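Local structure of ADP-ribose pyrophosphatase (Streptococcus suis, 3O8S) at residues A75-Q79 and I150-L154; Q125-A129 and L191-A195. The protein is a Nudix hydrolase that probably cleaves the diphosphate linkage of ADP-ribose or a related nucleoside diphosphate compound. All coordinates share one frame; numbering follows the deposited sequence.

Contact 1: residues A75-Q79 and I150-L154; sequences AAIFQ and ILCRL
A76 joins the two strands through both of its backbone polar atoms. Its N donates to I150 O at 2.8 Å, and its O accepts from C152 N at 2.9 Å with an N-H...O angle of 178°. One residue of 75-79 thus spans two residues of 150-154, the parallel pattern, with A75 beside I150 and A76 beside L151. Beyond this ladder the strands diverge, their axes 40° apart, and water takes over. One water accepts from F78 N and donates to C152 O; a second donates to F78 O and accepts from L154 N at 2.9 Å. F78 O also receives Q79 NE2 at 2.9 Å, in the carbonyl plane and on a lone pair, though the N-H...O angle is a bent 137°. The bend of the Q79 chain at chi2 folds the amide back to F78 O and sets its CD 3.6 Å from L154 CD2, the two side chains crossing nearly at right angles.

Packing differs on the two faces. A75, I77 and C152 share one: A75 CB lies 3.8 Å from C152 SG, while the branches of I77 divide, CG1 meeting C152 CB and CG2 meeting L154 CB at 3.9 Å. On the face of A76 and L151, L151 CD1 reaches the edge of the F78 ring near its plane, 3.7 Å from F78 CD1.

These faces serve different layers of the Nudix α/β/α sandwich. A75 and I77 pack on V114 of helix 106-118, whereas A76 and F78 meet helix 186-197 through C192 and L193. Within the mixed sheet, strand 70-79 also pairs with 82-87 and 93-99, and strand 145-157 pairs antiparallel with 120-132.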
ATOM      1  N   ALA A  75      -5.568 -11.601   0.696  1.00 43.95           N
ATOM      2  CA  ALA A  75      -6.792 -11.396  -0.078  1.00 42.93           C
ATOM      3  C   ALA A  75      -8.030 -11.638   0.778  1.00 44.21           C
ATOM      4  O   ALA A  75      -8.127 -12.665   1.439  1.00 43.94           O
ATOM      5  CB  ALA A  75      -6.812 -12.303  -1.299  1.00 44.48           C
ATOM      6  N   ALA A  76      -8.962 -10.683   0.773  1.00 40.15           N
ATOM      7  CA  ALA A  76     -10.232 -10.774   1.509  1.00 40.48           C
ATOM      8  C   ALA A  76     -11.361 -10.973   0.498  1.00 43.01           C
ATOM      9  O   ALA A  76     -11.625 -10.079  -0.290  1.00 42.63           O
ATOM     10  CB  ALA A  76     -10.454  -9.506   2.320  1.00 40.70           C
ATOM     11  N   ILE A  77     -11.964 -12.154   0.477  1.00 41.02           N
ATOM     12  CA  ILE A  77     -13.020 -12.539  -0.473  1.00 41.15           C
ATOM     13  C   ILE A  77     -14.308 -12.809   0.298  1.00 43.93           C
ATOM     14  O   ILE A  77     -14.311 -13.614   1.215  1.00 43.63           O
ATOM     15  CB  ILE A  77     -12.570 -13.786  -1.317  1.00 44.77           C
ATOM     16  CG1 ILE A  77     -11.192 -13.548  -2.003  1.00 44.08           C
ATOM     17  CG2 ILE A  77     -13.657 -14.215  -2.365  1.00 45.43           C
ATOM     18  CD1 ILE A  77     -10.346 -14.835  -2.111  1.00 54.90           C
ATOM     19  N   PHE A  78     -15.407 -12.169  -0.102  1.00 41.60           N
ATOM     20  CA  PHE A  78     -16.697 -12.325   0.582  1.00 41.92           C
ATOM     21  C   PHE A  78     -17.790 -12.908  -0.310  1.00 49.36           C
ATOM     22  O   PHE A  78     -17.859 -12.614  -1.496  1.00 49.43           O
ATOM     23  CB  PHE A  78     -17.171 -10.962   1.159  1.00 41.56           C
ATOM     24  CG  PHE A  78     -16.275 -10.439   2.262  1.00 41.71           C
ATOM     25  CD1 PHE A  78     -15.181  -9.629   1.971  1.00 42.85           C
ATOM     26  CD2 PHE A  78     -16.495 -10.796   3.589  1.00 44.98           C
ATOM     27  CE1 PHE A  78     -14.334  -9.163   2.996  1.00 43.60           C
ATOM     28  CE2 PHE A  78     -15.656 -10.327   4.609  1.00 47.54           C
ATOM     29  CZ  PHE A  78     -14.562  -9.538   4.300  1.00 43.01           C
ATOM     30  N   GLN A  79     -18.657 -13.710   0.296  1.00 47.65           N
ATOM     31  CA  GLN A  79     -19.867 -14.291  -0.285  1.00 49.08           C
ATOM     32  C   GLN A  79     -20.894 -14.289   0.844  1.00 54.46           C
ATOM     33  O   GLN A  79     -20.616 -14.865   1.896  1.00 55.52           O
ATOM     34  CB  GLN A  79     -19.611 -15.703  -0.886  1.00 51.04           C
ATOM     35  CG  GLN A  79     -18.812 -15.681  -2.218  1.00 54.14           C
ATOM     36  CD  GLN A  79     -19.533 -15.006  -3.382  1.00 66.65           C
ATOM     37  OE1 GLN A  79     -20.501 -15.528  -3.933  1.00 62.97           O
ATOM     38  NE2 GLN A  79     -19.069 -13.837  -3.803  1.00 50.17           N
ATOM     39  N   ILE A 150      -5.967  -6.768   0.556  1.00 39.41           N
ATOM     40  CA  ILE A 150      -6.632  -6.453  -0.695  1.00 38.39           C
ATOM     41  C   ILE A 150      -8.028  -7.088  -0.711  1.00 44.88           C
ATOM     42  O   ILE A 150      -8.161  -8.301  -0.530  1.00 44.17           O
ATOM     43  CB  ILE A 150      -5.779  -6.922  -1.926  1.00 41.82           C
ATOM     44  CG1 ILE A 150      -4.299  -6.368  -1.888  1.00 42.18           C
ATOM     45  CG2 ILE A 150      -6.496  -6.661  -3.291  1.00 38.97           C
ATOM     46  CD1 ILE A 150      -4.149  -4.915  -2.205  1.00 42.32           C
ATOM     47  N   LEU A 151      -9.059  -6.266  -0.973  1.00 41.95           N
ATOM     48  CA  LEU A 151     -10.396  -6.788  -1.120  1.00 42.47           C
ATOM     49  C   LEU A 151     -10.498  -7.303  -2.550  1.00 45.17           C
ATOM     50  O   LEU A 151     -10.095  -6.606  -3.475  1.00 44.45           O
ATOM     51  CB  LEU A 151     -11.464  -5.750  -0.767  1.00 42.57           C
ATOM     52  CG  LEU A 151     -12.906  -6.093  -1.129  1.00 48.28           C
ATOM     53  CD1 LEU A 151     -13.496  -7.100  -0.126  1.00 49.89           C
ATOM     54  CD2 LEU A 151     -13.752  -4.832  -1.196  1.00 48.22           C
ATOM     55  N   CYS A 152     -10.904  -8.573  -2.701  1.00 41.56           N
ATOM     56  CA  CYS A 152     -11.033  -9.247  -3.987  1.00 41.69           C
ATOM     57  C   CYS A 152     -12.449  -9.676  -4.182  1.00 47.33           C
ATOM     58  O   CYS A 152     -13.154 -10.030  -3.237  1.00 48.64           O
ATOM     59  CB  CYS A 152     -10.090 -10.442  -4.116  1.00 42.46           C
ATOM     60  SG  CYS A 152      -8.325 -10.054  -3.953  1.00 46.11           S
ATOM     61  N   ARG A 153     -12.848  -9.685  -5.431  1.00 42.51           N
ATOM     62  CA  ARG A 153     -14.155 -10.053  -5.866  1.00 41.60           C
ATOM     63  C   ARG A 153     -14.062 -11.453  -6.475  1.00 43.19           C
ATOM     64  O   ARG A 153     -13.199 -11.693  -7.328  1.00 41.69           O
ATOM     65  CB  ARG A 153     -14.595  -8.981  -6.867  1.00 41.63           C
ATOM     66  CG  ARG A 153     -15.903  -9.243  -7.541  1.00 55.63           C
ATOM     67  CD  ARG A 153     -16.226  -8.106  -8.491  1.00 60.39           C
ATOM     68  NE  ARG A 153     -17.535  -8.335  -9.081  1.00 58.06           N
ATOM     69  CZ  ARG A 153     -17.739  -8.955 -10.233  1.00 65.98           C
ATOM     70  NH1 ARG A 153     -16.713  -9.322 -10.988  1.00 54.24           N
ATOM     71  NH2 ARG A 153     -18.971  -9.159 -10.670  1.00 58.03           N
ATOM     72  N   LEU A 154     -14.927 -12.377  -6.020  1.00 39.64           N
ATOM     73  CA  LEU A 154     -14.932 -13.764  -6.504  1.00 41.51           C
ATOM     74  C   LEU A 154     -15.451 -13.872  -7.946  1.00 47.81           C
ATOM     75  O   LEU A 154     -16.517 -13.344  -8.253  1.00 46.99           O
ATOM     76  CB  LEU A 154     -15.796 -14.660  -5.582  1.00 42.43           C
ATOM     77  CG  LEU A 154     -15.879 -16.178  -5.953  1.00 49.12           C
ATOM     78  CD1 LEU A 154     -14.532 -16.893  -5.751  1.00 49.40           C
ATOM     79  CD2 LEU A 154     -16.957 -16.874  -5.165  1.00 49.39           C
TER
HETATM   80  O   HOH W   1     -16.787 -11.465  -4.020  1.00 40.77           O
HETATM   81  O   HOH W   2     -15.420 -10.198  -2.055  1.00 42.61           O

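Contact 2: residues Q125-A129 and L191-A195; sequences QRVVA and LCLEA
V128 drives its two methyl branches into the side of helix 191-195. CG1 lies 3.9 Å from L191 CD2, and CG2 lies 3.8 Å from A195 CB. C192 SG is 4.1 Å from each branch, so the valine fork meets three residues spread over one helical turn. With V128 CG1 anti to the backbone N (chi1 176°) and CG2 beside that N, the two methyls can address different helix residues. The L191 and V128 side chains run past each other in opposite directions, and L191 CD2 also touches A129 CB at 3.9 Å. Two small alanines, one on each segment, complete this apolar patch.

V128 and A129 both face F149 in a classic beta bulge, and both point their CB atoms to the helix, where regular strand alternation would turn one of them away. Q125 and R126 form another classic bulge, opposite L151.

Toward the polar edge, R126 runs past A195, its CD 4.1 Å from A195 CB, before bending at chi3 (-73°). NH1 then approaches A195 O at 2.9 Å from the guanidinium edge, near its plane. This hydrogen bond is weak, with an N-H...O angle of 130°. NH1 has a stronger partner in S198 O, while NH2 binds E199 O and forms a salt bridge with E202 of the second subunit.

The chemistry therefore grades from methyl and thiol packing to a guanidinium set among the carbonyl oxygens of A195, S198 and E199, at and just beyond the C-terminal end of helix 186-197. Its charge would probably complement both the partial negative charge of that end and the carboxylate of E202 of the second subunit, tying the sheet-to-helix junction to the dimer interface.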
ATOM      1  N   GLN A 125      -9.508  -5.749  -6.053  1.00 44.63           N
ATOM      2  CA  GLN A 125     -10.412  -4.626  -6.187  1.00 44.02           C
ATOM      3  C   GLN A 125     -10.019  -3.374  -5.420  1.00 44.37           C
ATOM      4  O   GLN A 125     -10.130  -2.278  -5.953  1.00 43.03           O
ATOM      5  CB  GLN A 125     -11.799  -5.095  -5.688  1.00 45.37           C
ATOM      6  CG  GLN A 125     -12.958  -4.253  -6.151  1.00 60.84           C
ATOM      7  CD  GLN A 125     -14.266  -4.950  -5.888  1.00 71.71           C
ATOM      8  OE1 GLN A 125     -14.832  -5.582  -6.768  1.00 67.08           O
ATOM      9  NE2 GLN A 125     -14.789  -4.829  -4.678  1.00 59.26           N
ATOM     10  N   ARG A 126      -9.677  -3.525  -4.148  1.00 39.20           N
ATOM     11  CA  ARG A 126      -9.493  -2.393  -3.285  1.00 37.15           C
ATOM     12  C   ARG A 126      -8.436  -2.683  -2.262  1.00 39.43           C
ATOM     13  O   ARG A 126      -8.352  -3.804  -1.764  1.00 39.23           O
ATOM     14  CB  ARG A 126     -10.879  -2.084  -2.608  1.00 35.24           C
ATOM     15  CG  ARG A 126     -10.854  -1.327  -1.246  1.00 33.42           C
ATOM     16  CD  ARG A 126     -12.274  -1.074  -0.755  1.00 34.05           C
ATOM     17  NE  ARG A 126     -12.895  -0.020  -1.576  1.00 37.14           N
ATOM     18  CZ  ARG A 126     -14.152   0.379  -1.487  1.00 41.05           C
ATOM     19  NH1 ARG A 126     -14.980  -0.200  -0.625  1.00 38.80           N
ATOM     20  NH2 ARG A 126     -14.592   1.368  -2.245  1.00 37.59           N
ATOM     21  N   VAL A 127      -7.643  -1.652  -1.919  1.00 36.38           N
ATOM     22  CA  VAL A 127      -6.663  -1.749  -0.846  1.00 36.05           C
ATOM     23  C   VAL A 127      -7.428  -1.440   0.449  1.00 41.69           C
ATOM     24  O   VAL A 127      -7.881  -0.313   0.654  1.00 40.32           O
ATOM     25  CB  VAL A 127      -5.402  -0.848  -1.018  1.00 38.39           C
ATOM     26  CG1 VAL A 127      -4.355  -1.184   0.057  1.00 37.82           C
ATOM     27  CG2 VAL A 127      -4.800  -1.013  -2.413  1.00 38.40           C
ATOM     28  N   VAL A 128      -7.612  -2.451   1.287  1.00 39.05           N
ATOM     29  CA  VAL A 128      -8.295  -2.256   2.572  1.00 38.57           C
ATOM     30  C   VAL A 128      -7.365  -1.443   3.499  1.00 42.26           C
ATOM     31  O   VAL A 128      -7.774  -0.471   4.146  1.00 41.04           O
ATOM     32  CB  VAL A 128      -8.699  -3.615   3.240  1.00 39.94           C
ATOM     33  CG1 VAL A 128      -9.323  -3.386   4.615  1.00 39.70           C
ATOM     34  CG2 VAL A 128      -9.616  -4.461   2.347  1.00 38.22           C
ATOM     35  N   ALA A 129      -6.134  -1.923   3.605  1.00 41.22           N
ATOM     36  CA  ALA A 129      -5.112  -1.411   4.518  1.00 41.45           C
ATOM     37  C   ALA A 129      -3.721  -1.858   4.127  1.00 44.46           C
ATOM     38  O   ALA A 129      -3.579  -2.911   3.514  1.00 43.32           O
ATOM     39  CB  ALA A 129      -5.414  -1.908   5.918  1.00 42.86           C
ATOM     40  N   LEU A 191     -12.324  -5.370   9.577  1.00 43.92           N
ATOM     41  CA  LEU A 191     -11.972  -4.216   8.738  1.00 42.14           C
ATOM     42  C   LEU A 191     -12.227  -4.529   7.246  1.00 44.85           C
ATOM     43  O   LEU A 191     -12.806  -3.705   6.527  1.00 42.18           O
ATOM     44  CB  LEU A 191     -10.503  -3.775   8.959  1.00 41.76           C
ATOM     45  CG  LEU A 191     -10.128  -2.394   8.362  1.00 44.71           C
ATOM     46  CD1 LEU A 191     -10.762  -1.243   9.191  1.00 45.98           C
ATOM     47  CD2 LEU A 191      -8.592  -2.223   8.227  1.00 40.44           C
ATOM     48  N   CYS A 192     -11.824  -5.727   6.799  1.00 43.06           N
ATOM     49  CA  CYS A 192     -12.056  -6.185   5.418  1.00 41.61           C
ATOM     50  C   CYS A 192     -13.557  -6.259   5.108  1.00 43.77           C
ATOM     51  O   CYS A 192     -13.964  -5.795   4.040  1.00 42.50           O
ATOM     52  CB  CYS A 192     -11.371  -7.528   5.180  1.00 42.21           C
ATOM     53  SG  CYS A 192      -9.563  -7.443   5.195  1.00 45.58           S
ATOM     54  N   LEU A 193     -14.395  -6.768   6.065  1.00 41.18           N
ATOM     55  CA  LEU A 193     -15.862  -6.830   5.880  1.00 41.38           C
ATOM     56  C   LEU A 193     -16.450  -5.421   5.703  1.00 46.36           C
ATOM     57  O   LEU A 193     -17.244  -5.187   4.777  1.00 45.76           O
ATOM     58  CB  LEU A 193     -16.549  -7.564   7.042  1.00 43.88           C
ATOM     59  CG  LEU A 193     -18.101  -7.621   7.037  1.00 49.73           C
ATOM     60  CD1 LEU A 193     -18.642  -8.338   5.803  1.00 49.21           C
ATOM     61  CD2 LEU A 193     -18.618  -8.282   8.277  1.00 51.32           C
ATOM     62  N   GLU A 194     -16.024  -4.483   6.568  1.00 43.19           N
ATOM     63  CA  GLU A 194     -16.439  -3.091   6.504  1.00 44.18           C
ATOM     64  C   GLU A 194     -16.070  -2.503   5.117  1.00 44.13           C
ATOM     65  O   GLU A 194     -16.917  -1.862   4.507  1.00 43.35           O
ATOM     66  CB  GLU A 194     -15.820  -2.288   7.668  1.00 46.96           C
ATOM     67  CG  GLU A 194     -16.367  -0.877   7.832  1.00 63.00           C
ATOM     68  CD  GLU A 194     -15.554   0.027   8.747  1.00 86.54           C
ATOM     69  OE1 GLU A 194     -14.907  -0.501   9.685  1.00 61.42           O
ATOM     70  OE2 GLU A 194     -15.559   1.262   8.520  1.00 77.20           O
ATOM     71  N   ALA A 195     -14.844  -2.775   4.599  1.00 38.44           N
ATOM     72  CA  ALA A 195     -14.430  -2.336   3.254  1.00 36.24           C
ATOM     73  C   ALA A 195     -15.329  -2.945   2.161  1.00 42.31           C
ATOM     74  O   ALA A 195     -15.732  -2.225   1.236  1.00 43.65           O
ATOM     75  CB  ALA A 195     -12.979  -2.707   2.994  1.00 35.51           C
TER

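Both contacts are buried, with centres about 9 Å apart, but contact 1 lies nearer the middle of the chain, and more residues of contact 2 lie within reach of the second subunit. Contact 1 joins strands within the sheet by backbone hydrogen bonds and bridging waters, with side-chain packing on both faces; contact 2 seats a helix on that sheet, mainly by side-chain packing with one weak bond at its edge. They are coupled directly: strands 145-157 and 120-132 are neighbours, with L151 N 2.7 Å from R126 O and L151 O 2.8 Å from Q125 N, both probable hydrogen bonds. Helix 186-197 also packs on strand 70-79, bringing F78 CZ within 3.3 Å of L193 N.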